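Local atomic coordinates of T9SS C-terminal target domain-containing protein (PDB entry 5JVK), a protein that belongs to glycoside hydrolase family 39 and probably cleaves O-glycosidic bonds of carbohydrate chains as an endo-acting enzyme. Residues Val93-Ile98 / Val411-Lys416; Pro189-Glu194 / Leu198-Ala203; Asp232-Leu237 / Leu274-Val279. All blocks are in the same frame, centred on the assembly; numbering follows the deposited sequence.

Contact 1 of 3, residues Val93-Ile98 / Val411-Lys416; sequences VVPEII and VASLLK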
loop_
_atom_site.group_PDB
_atom_site.type_symbol
_atom_site.label_atom_id
_atom_site.label_comp_id
_atom_site.label_asym_id
_atom_site.label_seq_id
_atom_site.Cartn_x
_atom_site.Cartn_y
_atom_site.Cartn_z
ATOM N N VAL A 93 5.851 13.020 -11.459
ATOM C CA VAL A 93 7.295 12.927 -11.683
ATOM C C VAL A 93 7.951 12.533 -10.353
ATOM O O VAL A 93 8.219 13.386 -9.501
ATOM C CB VAL A 93 7.875 14.250 -12.234
ATOM C CG1 VAL A 93 9.368 14.108 -12.510
ATOM C CG2 VAL A 93 7.130 14.661 -13.499
ATOM N N VAL A 94 8.203 11.233 -10.195
ATOM C CA VAL A 94 8.628 10.645 -8.911
ATOM C C VAL A 94 10.133 10.374 -8.880
ATOM O O VAL A 94 10.757 10.279 -9.939
ATOM C CB VAL A 94 7.855 9.333 -8.595
ATOM C CG1 VAL A 94 6.353 9.567 -8.672
ATOM C CG2 VAL A 94 8.280 8.180 -9.504
ATOM N N PRO A 95 10.723 10.247 -7.668
ATOM C CA PRO A 95 12.139 9.880 -7.598
ATOM C C PRO A 95 12.372 8.438 -8.032
ATOM O O PRO A 95 11.522 7.583 -7.800
ATOM C CB PRO A 95 12.482 10.058 -6.113
ATOM C CG PRO A 95 11.185 9.912 -5.406
ATOM C CD PRO A 95 10.163 10.502 -6.327
ATOM N N GLU A 96 13.512 8.189 -8.668
ATOM C CA GLU A 96 13.883 6.848 -9.110
ATOM C C GLU A 96 14.477 6.089 -7.925
ATOM O O GLU A 96 15.368 6.603 -7.245
ATOM C CB GLU A 96 14.893 6.933 -10.255
ATOM C CG GLU A 96 15.051 5.650 -11.052
ATOM C CD GLU A 96 16.015 5.803 -12.218
ATOM O OE1 GLU A 96 15.852 6.756 -13.019
ATOM O OE2 GLU A 96 16.935 4.964 -12.337
ATOM N N ILE A 97 13.971 4.879 -7.680
ATOM C CA ILE A 97 14.418 4.045 -6.559
ATOM C C ILE A 97 15.199 2.845 -7.104
ATOM O O ILE A 97 14.744 2.172 -8.030
ATOM C CB ILE A 97 13.233 3.544 -5.692
ATOM C CG1 ILE A 97 12.273 4.695 -5.358
ATOM C CG2 ILE A 97 13.745 2.919 -4.394
ATOM C CD1 ILE A 97 10.981 4.256 -4.706
ATOM N N ILE A 98 16.371 2.592 -6.522
ATOM C CA ILE A 98 17.195 1.436 -6.886
ATOM C C ILE A 98 16.487 0.169 -6.396
ATOM O O ILE A 98 15.924 0.159 -5.301
ATOM C CB ILE A 98 18.627 1.552 -6.296
ATOM C CG1 ILE A 98 19.374 2.735 -6.940
ATOM C CG2 ILE A 98 19.420 0.264 -6.504
ATOM C CD1 ILE A 98 20.524 3.274 -6.112
ATOM N N VAL A 411 7.968 8.559 -0.134
ATOM C CA VAL A 411 8.218 7.944 1.180
ATOM C C VAL A 411 8.982 6.613 1.063
ATOM O O VAL A 411 9.793 6.290 1.929
ATOM C CB VAL A 411 6.922 7.792 2.028
ATOM C CG1 VAL A 411 6.047 6.643 1.541
ATOM C CG2 VAL A 411 7.264 7.620 3.503
ATOM N N ALA A 412 8.722 5.862 -0.008
ATOM C CA ALA A 412 9.485 4.653 -0.322
ATOM C C ALA A 412 10.956 4.956 -0.609
ATOM O O ALA A 412 11.837 4.245 -0.124
ATOM C CB ALA A 412 8.869 3.931 -1.511
ATOM N N SER A 413 11.209 6.008 -1.394
ATOM C CA SER A 413 12.578 6.400 -1.772
ATOM C C SER A 413 13.446 6.860 -0.594
ATOM O O SER A 413 14.669 6.725 -0.636
ATOM C CB SER A 413 12.553 7.502 -2.839
ATOM O OG SER A 413 12.219 8.757 -2.276
ATOM N N LEU A 414 12.808 7.408 0.438
ATOM C CA LEU A 414 13.506 7.874 1.640
ATOM C C LEU A 414 13.662 6.786 2.697
ATOM O O LEU A 414 14.753 6.616 3.233
ATOM C CB LEU A 414 12.786 9.091 2.228
ATOM C CG LEU A 414 13.128 10.383 1.468
ATOM C CD1 LEU A 414 11.901 11.229 1.154
ATOM C CD2 LEU A 414 14.170 11.177 2.239
ATOM N N LEU A 415 12.576 6.069 2.998
ATOM C CA LEU A 415 12.589 4.975 3.991
ATOM C C LEU A 415 13.583 3.872 3.651
ATOM O O LEU A 415 14.366 3.456 4.504
ATOM C CB LEU A 415 11.200 4.328 4.138
ATOM C CG LEU A 415 10.214 4.940 5.134
ATOM C CD1 LEU A 415 8.820 4.368 4.920
ATOM C CD2 LEU A 415 10.672 4.704 6.568
ATOM N N LYS A 416 13.527 3.404 2.405
ATOM C CA LYS A 416 14.306 2.254 1.950
ATOM C C LYS A 416 14.143 1.092 2.952
ATOM O O LYS A 416 13.014 0.697 3.238
ATOM C CB LYS A 416 15.774 2.649 1.723
ATOM C CG LYS A 416 16.016 3.770 0.725
ATOM C CD LYS A 416 17.516 3.956 0.521
ATOM C CE LYS A 416 17.845 5.015 -0.516
ATOM N NZ LYS A 416 17.744 6.388 0.044
#
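P95 and I97 close on S413 at a junction between domains: segment 93-98 leaves strand 83-94 of the N-terminal β-domain, and segment 411-416 ends helix 403-415, the helix following the last strand of the (β/α)8 barrel. S413 faces both apolar side chains, which come to its CB from two directions. Its CB lies 3.8 Å from I97 CG1, while P95 brings the outer corner of its ring, CG, to 3.5 Å from S413 OG. A serine suits this place because its hydroxyl, folded back between backbone N and carbonyl carbon (chi1 76°), bonds to the carbonyl of V410 one turn earlier. It can therefore meet the proline ring with its polar group already engaged.

I97 works with one branch. CG1 stands anti to the carbonyl carbon (chi1 -47°) and the chain runs on extended, which carries CD1 over the helix backbone to 3.8 Å from A412 CB. The small alanine lets the methyl come close, and the unbranched end of isoleucine is long enough to reach it. P95 also packs on V410, and the I97 carbonyl is bonded by R126, so other parts hold the linker too. Beyond the helix K416 adopts positive phi and its side chain turns back, placing NZ 3.2 Å from S413 O in a hydrogen bond with a C=O...N angle of 166°.

Contact 2 of 3, residues Pro189-Glu194 / Leu198-Ala203; sequences PFPTTE and LGCANA. With SO4 (sulfate ion), chain E.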
loop_
_atom_site.group_PDB
_atom_site.type_symbol
_atom_site.label_atom_id
_atom_site.label_comp_id
_atom_site.label_asym_id
_atom_site.label_seq_id
_atom_site.Cartn_x
_atom_site.Cartn_y
_atom_site.Cartn_z
ATOM N N PRO A 189 -21.372 -18.787 5.484
ATOM C CA PRO A 189 -20.593 -18.938 4.241
ATOM C C PRO A 189 -19.100 -19.183 4.535
ATOM O O PRO A 189 -18.241 -18.347 4.241
ATOM C CB PRO A 189 -20.851 -17.616 3.506
ATOM C CG PRO A 189 -21.079 -16.628 4.595
ATOM C CD PRO A 189 -21.736 -17.375 5.727
ATOM N N PHE A 190 -18.820 -20.354 5.104
ATOM C CA PHE A 190 -17.501 -20.720 5.622
ATOM C C PHE A 190 -17.557 -22.213 5.974
ATOM O O PHE A 190 -18.513 -22.642 6.626
ATOM C CB PHE A 190 -17.177 -19.886 6.870
ATOM C CG PHE A 190 -15.767 -20.044 7.371
ATOM C CD1 PHE A 190 -14.750 -19.222 6.894
ATOM C CD2 PHE A 190 -15.455 -21.000 8.337
ATOM C CE1 PHE A 190 -13.450 -19.357 7.360
ATOM C CE2 PHE A 190 -14.156 -21.139 8.807
ATOM C CZ PHE A 190 -13.152 -20.316 8.317
ATOM N N PRO A 191 -16.561 -23.013 5.538
ATOM C CA PRO A 191 -16.674 -24.471 5.684
ATOM C C PRO A 191 -16.669 -24.952 7.139
ATOM O O PRO A 191 -15.663 -24.795 7.837
ATOM C CB PRO A 191 -15.443 -24.997 4.936
ATOM C CG PRO A 191 -14.457 -23.886 5.011
ATOM C CD PRO A 191 -15.275 -22.630 4.922
ATOM N N THR A 192 -17.799 -25.516 7.578
ATOM C CA THR A 192 -17.948 -26.075 8.930
ATOM C C THR A 192 -18.142 -27.605 8.984
ATOM O O THR A 192 -18.198 -28.166 10.081
ATOM C CB THR A 192 -19.105 -25.388 9.692
ATOM O OG1 THR A 192 -20.307 -25.451 8.916
ATOM C CG2 THR A 192 -18.763 -23.932 9.983
ATOM N N THR A 193 -18.238 -28.279 7.831
ATOM C CA THR A 193 -18.328 -29.751 7.796
ATOM C C THR A 193 -16.941 -30.369 7.653
ATOM O O THR A 193 -16.026 -29.736 7.123
ATOM C CB THR A 193 -19.225 -30.272 6.646
ATOM O OG1 THR A 193 -18.560 -30.127 5.385
ATOM C CG2 THR A 193 -20.562 -29.536 6.613
ATOM N N GLU A 194 -16.799 -31.612 8.112
ATOM C CA GLU A 194 -15.539 -32.357 7.990
ATOM C C GLU A 194 -15.120 -32.513 6.523
ATOM O O GLU A 194 -13.934 -32.427 6.208
ATOM C CB GLU A 194 -15.651 -33.739 8.652
ATOM C CG GLU A 194 -14.312 -34.425 8.918
ATOM C CD GLU A 194 -14.439 -35.919 9.183
ATOM O OE1 GLU A 194 -15.489 -36.363 9.696
ATOM O OE2 GLU A 194 -13.476 -36.654 8.879
ATOM N N LEU A 198 -11.843 -30.421 4.632
ATOM C CA LEU A 198 -10.876 -31.227 3.885
ATOM C C LEU A 198 -10.751 -30.735 2.441
ATOM O O LEU A 198 -9.644 -30.632 1.910
ATOM C CB LEU A 198 -11.278 -32.708 3.902
ATOM C CG LEU A 198 -10.173 -33.711 3.545
ATOM C CD1 LEU A 198 -9.255 -33.940 4.739
ATOM C CD2 LEU A 198 -10.764 -35.030 3.067
ATOM N N GLY A 199 -11.891 -30.437 1.818
ATOM C CA GLY A 199 -11.930 -29.909 0.456
ATOM C C GLY A 199 -11.226 -28.576 0.303
ATOM O O GLY A 199 -10.541 -28.347 -0.693
ATOM N N CYS A 200 -11.405 -27.701 1.294
ATOM C CA CYS A 200 -10.723 -26.403 1.350
ATOM C C CYS A 200 -9.215 -26.578 1.507
ATOM O O CYS A 200 -8.435 -25.919 0.814
ATOM C CB CYS A 200 -11.267 -25.564 2.515
ATOM S SG CYS A 200 -10.723 -23.838 2.555
ATOM N N ALA A 201 -8.820 -27.473 2.413
ATOM C CA ALA A 201 -7.407 -27.772 2.674
ATOM C C ALA A 201 -6.675 -28.331 1.458
ATOM O O ALA A 201 -5.567 -27.889 1.146
ATOM C CB ALA A 201 -7.282 -28.734 3.844
ATOM N N ASN A 202 -7.293 -29.294 0.779
ATOM C CA ASN A 202 -6.704 -29.897 -0.420
ATOM C C ASN A 202 -6.734 -28.963 -1.634
ATOM O O ASN A 202 -5.880 -29.079 -2.516
ATOM C CB ASN A 202 -7.391 -31.227 -0.760
ATOM C CG ASN A 202 -7.163 -32.296 0.299
ATOM O OD1 ASN A 202 -6.077 -32.401 0.872
ATOM N ND2 ASN A 202 -8.183 -33.109 0.553
ATOM N N ALA A 203 -7.708 -28.052 -1.681
ATOM C CA ALA A 203 -7.784 -27.044 -2.751
ATOM C C ALA A 203 -6.654 -26.021 -2.654
ATOM O O ALA A 203 -6.033 -25.680 -3.664
ATOM C CB ALA A 203 -9.130 -26.337 -2.726
HETATM S S SO4 E . -19.845 -33.176 9.684
HETATM O O1 SO4 E . -18.867 -32.819 10.737
HETATM O O2 SO4 E . -20.606 -34.371 10.113
HETATM O O3 SO4 E . -20.780 -32.049 9.469
HETATM O O4 SO4 E . -19.138 -33.474 8.416
#
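The meeting of E194 and P191 with L198 and C200 is a local contact at the start of a helix: segment 189-194 is the end of the loop after barrel strand 168-174, and segment 198-203 lies in helix 194-211, the third main helix around the barrel. A backbone bond and an apolar touch hold it. The bond is the helical one in which L198 N donates to E194 O four residues earlier, 3.3 Å long with an N-H...O angle of 155°. The donor stands 37° above the carbonyl plane. L198 also sets its CB 3.5 Å from the same E194 oxygen.

Two residues further along the helix, C200 turns toward the loop and its CB meets P191 CG at 4.4 Å, a loose approach. The proline ring suits a loop that runs into the start of a helix and folds beside its first turns, since it offers a rigid apolar edge and no N-H in need of a partner. W139 touches both P191 and C200, and W221 covers P191 too. P191 CD also lies over the rim of the F190 ring, 3.6 Å above its plane.

T193 is the N-cap residue, and its OG1, set between backbone N and carbonyl carbon (chi1 74°), bonds from there to S196 OG within the first turn. E194 suits the first turn because a negative side chain is generally favourable near the positive end of a helix dipole. Its main-chain N donates to O4 of a sulfate ion, 3.0 Å away, with T193 CB and E194 CB beside the same oxygen. The sulfate probably came from the crystallisation liquor; its binding implies that the amino end of the helix, through an N-H and probably its dipole, offers a favourable place for an anion.

Contact 3 of 3, residues Asp232-Leu237 / Leu274-Val279; sequences DYLPLL and LDAGGV
L234 meets A276 and G278 with its two methyls, joining helix 229-247 to the turn that ends helix 270-275. D232, earlier on the first helix, bonds through OD2 to the N-H of D228, just before the helix. Y233 faces the barrel, where its hydroxyl bonds to L220 O and its ring packs edge-to-face with F269. L234, the next residue round the helix, turns toward 274-279. With CG anti to the backbone N (chi1 -177°), the branched end reaches across: CD2 stands 4.2 Å from A276 CB, and CD1 lies 4.1 Å from G278 CA. Leucine spans the distance between backbones; A276 offers a methyl to CD2, and G278, lacking a side chain, admits CD1 to its CA. P235 has no N-H to give to the preceding turn, and the helix kinks there. L237 packs on L253 and S255 of strand 252-255, its CD2 in plane at the edge of the Y233 ring. Between A276 and G278, G277 takes the positive phi that glycine readily accepts, and its N bonds to L274 O at 3.0 Å. This is the C-prime residue of a Schellman motif, closing one helix against its neighbour on the outside of a (β/α)8 barrel.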
loop_
_atom_site.group_PDB
_atom_site.type_symbol
_atom_site.label_atom_id
_atom_site.label_comp_id
_atom_site.label_asym_id
_atom_site.label_seq_id
_atom_site.Cartn_x
_atom_site.Cartn_y
_atom_site.Cartn_z
ATOM N N ASP A 232 -15.495 -22.005 14.770
ATOM C CA ASP A 232 -15.589 -22.159 13.306
ATOM C C ASP A 232 -14.232 -22.144 12.606
ATOM O O ASP A 232 -13.920 -23.062 11.842
ATOM C CB ASP A 232 -16.489 -21.071 12.704
ATOM C CG ASP A 232 -17.926 -21.139 13.209
ATOM O OD1 ASP A 232 -18.408 -22.240 13.554
ATOM O OD2 ASP A 232 -18.582 -20.078 13.254
ATOM N N TYR A 233 -13.431 -21.111 12.864
ATOM C CA TYR A 233 -12.171 -20.908 12.138
ATOM C C TYR A 233 -11.078 -21.914 12.516
ATOM O O TYR A 233 -10.445 -22.492 11.633
ATOM C CB TYR A 233 -11.652 -19.476 12.328
ATOM C CG TYR A 233 -10.586 -19.088 11.326
ATOM C CD1 TYR A 233 -10.909 -18.370 10.172
ATOM C CD2 TYR A 233 -9.251 -19.447 11.524
ATOM C CE1 TYR A 233 -9.934 -18.019 9.250
ATOM C CE2 TYR A 233 -8.273 -19.106 10.607
ATOM C CZ TYR A 233 -8.618 -18.395 9.473
ATOM O OH TYR A 233 -7.642 -18.047 8.575
ATOM N N LEU A 234 -10.850 -22.113 13.812
ATOM C CA LEU A 234 -9.762 -22.988 14.277
ATOM C C LEU A 234 -9.886 -24.455 13.811
ATOM O O LEU A 234 -8.873 -25.065 13.468
ATOM C CB LEU A 234 -9.592 -22.891 15.805
ATOM C CG LEU A 234 -8.455 -23.676 16.477
ATOM C CD1 LEU A 234 -7.107 -23.423 15.814
ATOM C CD2 LEU A 234 -8.387 -23.320 17.954
ATOM N N PRO A 235 -11.113 -25.024 13.795
ATOM C CA PRO A 235 -11.299 -26.339 13.170
ATOM C C PRO A 235 -10.847 -26.420 11.712
ATOM O O PRO A 235 -10.148 -27.365 11.346
ATOM C CB PRO A 235 -12.808 -26.558 13.273
ATOM C CG PRO A 235 -13.172 -25.881 14.543
ATOM C CD PRO A 235 -12.258 -24.690 14.666
ATOM N N LEU A 236 -11.243 -25.441 10.900
ATOM C CA LEU A 236 -10.805 -25.360 9.503
ATOM C C LEU A 236 -9.282 -25.237 9.426
ATOM O O LEU A 236 -8.639 -25.916 8.628
ATOM C CB LEU A 236 -11.487 -24.179 8.794
ATOM C CG LEU A 236 -11.224 -23.872 7.307
ATOM C CD1 LEU A 236 -9.896 -23.175 7.083
ATOM C CD2 LEU A 236 -11.300 -25.112 6.431
ATOM N N LEU A 237 -8.722 -24.376 10.270
ATOM C CA LEU A 237 -7.280 -24.123 10.316
ATOM C C LEU A 237 -6.461 -25.359 10.717
ATOM O O LEU A 237 -5.367 -25.575 10.185
ATOM C CB LEU A 237 -7.000 -22.964 11.281
ATOM C CG LEU A 237 -5.594 -22.373 11.392
ATOM C CD1 LEU A 237 -5.118 -21.833 10.048
ATOM C CD2 LEU A 237 -5.573 -21.291 12.473
ATOM N N LEU A 274 -5.355 -18.283 20.679
ATOM C CA LEU A 274 -4.245 -18.620 21.578
ATOM C C LEU A 274 -4.734 -19.234 22.891
ATOM O O LEU A 274 -4.165 -20.222 23.364
ATOM C CB LEU A 274 -3.379 -17.388 21.870
ATOM C CG LEU A 274 -2.634 -16.765 20.681
ATOM C CD1 LEU A 274 -2.070 -15.407 21.068
ATOM C CD2 LEU A 274 -1.531 -17.674 20.160
ATOM N N ASP A 275 -5.788 -18.651 23.467
ATOM C CA ASP A 275 -6.396 -19.165 24.705
ATOM C C ASP A 275 -7.007 -20.565 24.548
ATOM O O ASP A 275 -7.127 -21.292 25.534
ATOM C CB ASP A 275 -7.455 -18.187 25.251
ATOM C CG ASP A 275 -6.849 -16.887 25.794
ATOM O OD1 ASP A 275 -5.606 -16.771 25.906
ATOM O OD2 ASP A 275 -7.634 -15.969 26.117
ATOM N N ALA A 276 -7.379 -20.935 23.318
ATOM C CA ALA A 276 -7.826 -22.298 22.988
ATOM C C ALA A 276 -6.692 -23.233 22.508
ATOM O O ALA A 276 -6.967 -24.246 21.863
ATOM C CB ALA A 276 -8.929 -22.233 21.938
ATOM N N GLY A 277 -5.435 -22.903 22.818
ATOM C CA GLY A 277 -4.283 -23.737 22.453
ATOM C C GLY A 277 -4.015 -23.899 20.962
ATOM O O GLY A 277 -3.452 -24.914 20.544
ATOM N N GLY A 278 -4.395 -22.899 20.164
ATOM C CA GLY A 278 -4.283 -22.966 18.699
ATOM C C GLY A 278 -3.047 -22.329 18.075
ATOM O O GLY A 278 -2.947 -22.269 16.850
ATOM N N VAL A 279 -2.107 -21.867 18.904
ATOM C CA VAL A 279 -0.916 -21.132 18.439
ATOM C C VAL A 279 -0.095 -21.836 17.341
ATOM O O VAL A 279 0.407 -21.169 16.428
ATOM C CB VAL A 279 0.013 -20.745 19.628
ATOM C CG1 VAL A 279 0.669 -21.968 20.265
ATOM C CG2 VAL A 279 1.069 -19.734 19.195
#

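Contacts 2 and 3 are neighbours on one side of the barrel, with centres about 15 Å apart, and contact 1 lies on the opposite side of the chain's centre, its centre about 43 Å from that of contact 2 and about 41 Å from that of contact 3. Along the chain 93-98 comes first, contact 2 and then contact 3 follow, and 411-416 comes last, so contact 1 brings together the two ends of the barrel domain. Helices 194-211, 229-247 and 270-275 follow successive barrel strands. Contacts 2 and 3 touch: F190 CZ comes 3.5 Å from Y233 CD1, and L236 CD2 meets P191 and C200. The pair packs adjacent barrel helices and loops, while contact 1 fastens the N-terminal β-domain to the barrel.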